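Local coordinates for cell surface protein (Putative S-layer protein) (Clostridioides difficile R20291, PDB 5NJL), which is a putative S-layer protein of the clostridial cell wall that shows cell adhesion in vitro and probably serves as an adhesin, at residues A[219-224]-A[276-281]; A[73-78]-A[209-214]. All blocks are in the same frame, centred on the assembly; numbering follows the deposited sequence.

Interaction 1. Residues A[219-224]-A[276-281]; sequences VSPQDL and VESTNE. With SO4 (sulfate ion), chain T.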
loop_
_atom_site.group_PDB
_atom_site.type_symbol
_atom_site.label_atom_id
_atom_site.label_comp_id
_atom_site.label_asym_id
_atom_site.label_seq_id
_atom_site.Cartn_x
_atom_site.Cartn_y
_atom_site.Cartn_z
ATOM N N VAL A 219 -28.407 -5.596 -10.651
ATOM C CA VAL A 219 -29.471 -5.247 -11.592
ATOM C C VAL A 219 -29.665 -3.730 -11.638
ATOM O O VAL A 219 -29.092 -3.001 -10.835
ATOM C CB VAL A 219 -30.810 -5.922 -11.202
ATOM C CG1 VAL A 219 -30.680 -7.438 -11.279
ATOM C CG2 VAL A 219 -31.273 -5.502 -9.805
ATOM N N SER A 220 -30.475 -3.275 -12.590
ATOM C CA SER A 220 -30.900 -1.867 -12.674
ATOM C C SER A 220 -32.214 -1.705 -11.910
ATOM O O SER A 220 -32.896 -2.697 -11.671
ATOM C CB SER A 220 -31.090 -1.458 -14.142
ATOM O OG SER A 220 -32.039 -2.301 -14.780
ATOM N N PRO A 221 -32.581 -0.464 -11.523
ATOM C CA PRO A 221 -33.887 -0.268 -10.861
ATOM C C PRO A 221 -35.056 -0.549 -11.800
ATOM O O PRO A 221 -36.126 -0.960 -11.338
ATOM C CB PRO A 221 -33.870 1.212 -10.446
ATOM C CG PRO A 221 -32.847 1.855 -11.316
ATOM C CD PRO A 221 -31.829 0.801 -11.642
ATOM N N GLN A 222 -34.818 -0.330 -13.098
ATOM C CA GLN A 222 -35.766 -0.631 -14.172
ATOM C C GLN A 222 -36.130 -2.117 -14.183
ATOM O O GLN A 222 -37.287 -2.469 -14.435
ATOM C CB GLN A 222 -35.207 -0.227 -15.550
ATOM C CG GLN A 222 -35.067 1.281 -15.777
ATOM C CD GLN A 222 -33.748 1.859 -15.270
ATOM O OE1 GLN A 222 -32.677 1.288 -15.485
ATOM N NE2 GLN A 222 -33.826 3.003 -14.599
ATOM N N ASP A 223 -35.140 -2.977 -13.907
ATOM C CA ASP A 223 -35.360 -4.424 -13.811
ATOM C C ASP A 223 -36.435 -4.783 -12.773
ATOM O O ASP A 223 -37.168 -5.759 -12.935
ATOM C CB ASP A 223 -34.037 -5.122 -13.452
ATOM C CG ASP A 223 -34.135 -6.627 -13.502
ATOM O OD1 ASP A 223 -34.907 -7.146 -14.329
ATOM O OD2 ASP A 223 -33.435 -7.290 -12.710
ATOM N N LEU A 224 -36.517 -3.986 -11.703
ATOM C CA LEU A 224 -37.444 -4.206 -10.586
ATOM C C LEU A 224 -38.688 -3.321 -10.540
ATOM O O LEU A 224 -39.681 -3.673 -9.883
ATOM C CB LEU A 224 -36.695 -4.009 -9.267
ATOM C CG LEU A 224 -35.385 -4.776 -9.119
ATOM C CD1 LEU A 224 -34.826 -4.548 -7.720
ATOM C CD2 LEU A 224 -35.580 -6.263 -9.412
ATOM N N VAL A 276 -28.693 -3.260 -6.489
ATOM C CA VAL A 276 -29.483 -2.434 -7.405
ATOM C C VAL A 276 -28.747 -1.100 -7.641
ATOM O O VAL A 276 -28.680 -0.256 -6.736
ATOM C CB VAL A 276 -30.887 -2.171 -6.841
ATOM C CG1 VAL A 276 -31.730 -1.384 -7.855
ATOM C CG2 VAL A 276 -31.560 -3.485 -6.447
ATOM N N GLU A 277 -28.211 -0.927 -8.853
ATOM C CA GLU A 277 -27.378 0.237 -9.178
ATOM C C GLU A 277 -27.880 1.038 -10.378
ATOM O O GLU A 277 -28.419 0.472 -11.342
ATOM C CB GLU A 277 -25.914 -0.181 -9.386
ATOM C CG GLU A 277 -25.579 -0.855 -10.708
ATOM C CD GLU A 277 -24.157 -1.387 -10.743
ATOM O OE1 GLU A 277 -23.793 -2.019 -11.759
ATOM O OE2 GLU A 277 -23.404 -1.181 -9.762
ATOM N N SER A 278 -27.658 2.352 -10.299
ATOM C CA SER A 278 -28.144 3.324 -11.281
ATOM C C SER A 278 -27.353 4.642 -11.223
ATOM O O SER A 278 -27.111 5.183 -10.131
ATOM C CB SER A 278 -29.615 3.633 -11.004
ATOM O OG SER A 278 -30.187 4.395 -12.053
ATOM N N THR A 279 -26.976 5.158 -12.396
ATOM C CA THR A 279 -26.465 6.537 -12.517
ATOM C C THR A 279 -27.529 7.552 -12.051
ATOM O O THR A 279 -27.218 8.504 -11.334
ATOM C CB THR A 279 -26.012 6.864 -13.958
ATOM O OG1 THR A 279 -27.044 6.513 -14.883
ATOM C CG2 THR A 279 -24.747 6.093 -14.324
ATOM N N ASN A 280 -28.782 7.318 -12.441
ATOM C CA ASN A 280 -29.915 8.106 -11.959
ATOM C C ASN A 280 -30.194 7.781 -10.495
ATOM O O ASN A 280 -30.399 6.621 -10.152
ATOM C CB ASN A 280 -31.158 7.803 -12.808
ATOM C CG ASN A 280 -32.293 8.787 -12.569
ATOM O OD1 ASN A 280 -32.775 8.956 -11.443
ATOM N ND2 ASN A 280 -32.747 9.422 -13.641
ATOM N N GLU A 281 -30.233 8.809 -9.647
ATOM C CA GLU A 281 -30.415 8.639 -8.193
ATOM C C GLU A 281 -31.875 8.757 -7.714
ATOM O O GLU A 281 -32.200 8.313 -6.609
ATOM C CB GLU A 281 -29.515 9.630 -7.438
ATOM C CG GLU A 281 -29.477 9.431 -5.926
ATOM C CD GLU A 281 -28.258 10.050 -5.266
ATOM O OE1 GLU A 281 -27.867 9.570 -4.180
ATOM O OE2 GLU A 281 -27.685 11.007 -5.824
HETATM S S SO4 T . -29.384 9.455 -15.892
HETATM O O1 SO4 T . -30.809 9.729 -15.595
HETATM O O2 SO4 T . -28.685 9.095 -14.639
HETATM O O3 SO4 T . -29.265 8.340 -16.861
HETATM O O4 SO4 T . -28.750 10.664 -16.469
#
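Val-276 meets Leu-224 and Val-219 through one methyl and Pro-221 through the other, a division set by its first torsion: CG1 lies anti to the backbone N (chi1 -176°) and CG2 beside it. CG2 of Val-276 meets CD1 of Leu-224 tip to tip at 3.7 Å. The same methyl touches Val-219, whose own CG2 occupies the crowded position between backbone N and carbonyl carbon. CG1 of Val-276 instead lies against Pro-221, 3.9 Å from its CA. CG and CD of Pro-221 continue the packing along the strand, both against CB of Ser-278, with CD 3.4 Å from the carbonyl O of Glu-277. The backbones pair in parallel at Val-219 and Val-276, where strands 215-219 and 271-278 lie side by side at one margin of a four-stranded mixed sheet. Here Glu-277 N gives a nearly straight hydrogen bond to Val-219 O (3.0 Å, 169°), and CA of Val-276 adds a CA-H...O contact to the same oxygen. Both segments then leave the sheet. Ser-220 is the N-cap of the short, weakly bonded helix 221-224, its OG accepting from Asp-223 N at 3.3 Å. Asn-280 caps helix 281-291 through OD1, which accepts from Asp-283 N, while Ser-278 OG gives a 2.9 Å bond to a lone pair of Asn-280 O in the carbonyl plane. That helix lays Ala-287 on Pro-221 and Leu-291 on Leu-224. Just past the end of strand 271-278, Thr-279 OG1 and Asn-280 ND2 hydrogen-bond a sulfate ion, probably from the crystallisation liquor, with ND2 2.8 Å from its O1.

Interaction 2. Residues A[73-78]-A[209-214]; sequences LIVTIT and ITIKNS. With SO4 (sulfate ion), chain H.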
loop_
_atom_site.group_PDB
_atom_site.type_symbol
_atom_site.label_atom_id
_atom_site.label_comp_id
_atom_site.label_asym_id
_atom_site.label_seq_id
_atom_site.Cartn_x
_atom_site.Cartn_y
_atom_site.Cartn_z
ATOM N N LEU A 73 -18.066 -11.242 6.076
ATOM C CA LEU A 73 -16.809 -11.133 6.816
ATOM C C LEU A 73 -15.917 -10.219 5.976
ATOM O O LEU A 73 -15.945 -10.312 4.746
ATOM C CB LEU A 73 -16.191 -12.532 6.896
ATOM C CG LEU A 73 -15.255 -12.984 7.995
ATOM C CD1 LEU A 73 -15.854 -12.702 9.370
ATOM C CD2 LEU A 73 -14.963 -14.472 7.812
ATOM N N ILE A 74 -15.148 -9.347 6.623
ATOM C CA ILE A 74 -14.213 -8.459 5.931
ATOM C C ILE A 74 -12.799 -8.932 6.253
ATOM O O ILE A 74 -12.510 -9.189 7.408
ATOM C CB ILE A 74 -14.370 -6.993 6.416
ATOM C CG1 ILE A 74 -15.813 -6.490 6.232
ATOM C CG2 ILE A 74 -13.406 -6.062 5.679
ATOM C CD1 ILE A 74 -16.226 -6.314 4.788
ATOM N N VAL A 75 -11.957 -9.081 5.232
ATOM C CA VAL A 75 -10.537 -9.426 5.413
ATOM C C VAL A 75 -9.700 -8.277 4.831
ATOM O O VAL A 75 -9.890 -7.927 3.659
ATOM C CB VAL A 75 -10.175 -10.738 4.681
ATOM C CG1 VAL A 75 -8.703 -11.082 4.847
ATOM C CG2 VAL A 75 -11.058 -11.893 5.158
ATOM N N THR A 76 -8.796 -7.698 5.631
ATOM C CA THR A 76 -7.819 -6.721 5.095
ATOM C C THR A 76 -6.407 -7.284 5.093
ATOM O O THR A 76 -6.029 -8.026 5.995
ATOM C CB THR A 76 -7.872 -5.375 5.828
ATOM O OG1 THR A 76 -7.380 -5.498 7.163
ATOM C CG2 THR A 76 -9.311 -4.853 5.866
ATOM N N ILE A 77 -5.685 -7.009 4.019
ATOM C CA ILE A 77 -4.318 -7.476 3.809
ATOM C C ILE A 77 -3.447 -6.215 3.754
ATOM O O ILE A 77 -3.638 -5.358 2.868
ATOM C CB ILE A 77 -4.215 -8.260 2.504
ATOM C CG1 ILE A 77 -5.204 -9.451 2.512
ATOM C CG2 ILE A 77 -2.777 -8.705 2.217
ATOM C CD1 ILE A 77 -5.137 -10.291 1.255
ATOM N N THR A 78 -2.536 -6.105 4.712
ATOM C CA THR A 78 -1.572 -5.014 4.804
ATOM C C THR A 78 -0.136 -5.573 4.681
ATOM O O THR A 78 0.226 -6.512 5.376
ATOM C CB THR A 78 -1.759 -4.258 6.120
ATOM O OG1 THR A 78 -3.109 -3.787 6.216
ATOM C CG2 THR A 78 -0.820 -3.056 6.213
ATOM N N ILE A 209 -11.220 -7.401 1.275
ATOM C CA ILE A 209 -12.047 -8.406 0.606
ATOM C C ILE A 209 -13.262 -8.650 1.482
ATOM O O ILE A 209 -13.114 -8.983 2.652
ATOM C CB ILE A 209 -11.299 -9.721 0.359
ATOM C CG1 ILE A 209 -10.018 -9.478 -0.440
ATOM C CG2 ILE A 209 -12.184 -10.735 -0.362
ATOM C CD1 ILE A 209 -8.780 -9.547 0.421
ATOM N N THR A 210 -14.458 -8.468 0.906
ATOM C CA THR A 210 -15.718 -8.738 1.602
ATOM C C THR A 210 -16.208 -10.108 1.151
ATOM O O THR A 210 -16.373 -10.350 -0.033
ATOM C CB THR A 210 -16.774 -7.661 1.291
ATOM O OG1 THR A 210 -16.241 -6.388 1.657
ATOM C CG2 THR A 210 -18.068 -7.910 2.092
ATOM N N ILE A 211 -16.377 -11.018 2.107
ATOM C CA ILE A 211 -16.801 -12.372 1.824
ATOM C C ILE A 211 -18.276 -12.441 2.224
ATOM O O ILE A 211 -18.614 -12.132 3.342
ATOM C CB ILE A 211 -16.015 -13.422 2.635
ATOM C CG1 ILE A 211 -14.503 -13.265 2.417
ATOM C CG2 ILE A 211 -16.431 -14.823 2.207
ATOM C CD1 ILE A 211 -13.696 -14.036 3.447
ATOM N N LYS A 212 -19.127 -12.835 1.287
ATOM C CA LYS A 212 -20.572 -12.852 1.511
ATOM C C LYS A 212 -21.073 -14.250 1.281
ATOM O O LYS A 212 -20.817 -14.839 0.226
ATOM C CB LYS A 212 -21.263 -11.886 0.556
ATOM C CG LYS A 212 -20.943 -10.436 0.852
ATOM C CD LYS A 212 -21.620 -9.482 -0.127
ATOM C CE LYS A 212 -21.223 -8.043 0.157
ATOM N NZ LYS A 212 -22.054 -7.040 -0.566
ATOM N N ASN A 213 -21.768 -14.805 2.268
ATOM C CA ASN A 213 -22.385 -16.122 2.082
ATOM C C ASN A 213 -23.768 -15.915 1.434
ATOM O O ASN A 213 -24.809 -15.986 2.099
ATOM C CB ASN A 213 -22.511 -16.876 3.401
ATOM C CG ASN A 213 -22.919 -18.328 3.204
ATOM O OD1 ASN A 213 -22.940 -18.838 2.082
ATOM N ND2 ASN A 213 -23.194 -19.010 4.303
ATOM N N SER A 214 -23.732 -15.626 0.141
ATOM C CA SER A 214 -24.917 -15.263 -0.622
ATOM C C SER A 214 -24.655 -15.504 -2.096
ATOM O O SER A 214 -23.487 -15.623 -2.533
ATOM C CB SER A 214 -25.259 -13.785 -0.464
ATOM O OG SER A 214 -25.211 -13.339 0.867
HETATM S S SO4 H . -22.602 -23.258 3.855
HETATM O O1 SO4 H . -21.691 -23.778 4.905
HETATM O O2 SO4 H . -23.661 -24.273 3.622
HETATM O O3 SO4 H . -21.818 -23.093 2.604
HETATM O O4 SO4 H . -23.235 -21.982 4.281
#
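Strands 73-78 and 209-212 run antiparallel with their axes 4.8 Å apart at closest approach, and Leu-73 with Ile-211 and Val-75 with Ile-209 form two hydrogen-bonded pairs flanking the non-hydrogen-bonded pair of Ile-74 and Thr-210. Each outer pair exchanges two backbone bonds; Ile-211 N to Leu-73 O, at 2.8 Å, is almost perfectly straight (178°). Between them, CA of Ile-74 makes a CA-H...O contact with Ile-209 O, and CA of Thr-210 makes another with Leu-73 O.

The two faces of the pairing differ in chemistry. Leu-73, Val-75, Ile-209 and Ile-211 share an aliphatic face on which branched side chains touch: CG2 of Val-75 meets CD1 of Ile-211 at 3.8 Å, the two side chains crossing at a slant, and CB of Leu-73 faces CB of Ile-211. Further along, CD1 of Ile-77 touches CD1 of Ile-209, also at 3.8 Å. The second torsion of Ile-209 (chi2 104°) is well away from a staggered value and sets CD1 where it meets both Ile-77 and the carbonyl O of Val-75. On the other face Ile-74 and Thr-210 run alongside each other in the same direction, with CD1 of Ile-74 3.6 Å from CG2 of Thr-210.

Beyond the pairing, Asn-213 is the centre of an inverse gamma turn, and its ND2 bonds O4 of a sulfate ion at 3.0 Å, an ion probably from the crystallisation liquor that Lys-11 NZ also binds. Within the five-stranded mixed sheet, strand 40-45 flanks 72-79 and strand 5-10 flanks 204-212, while helix 57-65 covers the aliphatic face, bringing Leu-60 onto Val-75, Leu-63 onto Leu-73 and Val-64 onto both Leu-73 and Ile-211.

Overall arrangement
Interactions 1 and 2 lie in different sheets, their centres 25 Å apart and their nearest atoms about 10 Å apart, yet consecutive strands connect them: 204-212 belongs to the five-stranded sheet and 215-219 to the four-stranded one. Interaction 2 is a buried antiparallel pairing between inner strands, held by four backbone hydrogen bonds and an aliphatic face under a helix. Interaction 1 is partly buried and farther from the chain's centre; there a parallel pairing at an outermost strand gives way to helix starts, and one hydrogen bond and apolar packing join the segments, while the polar caps act within each one or just past it. A sulfate ion binds beyond the paired strands in each.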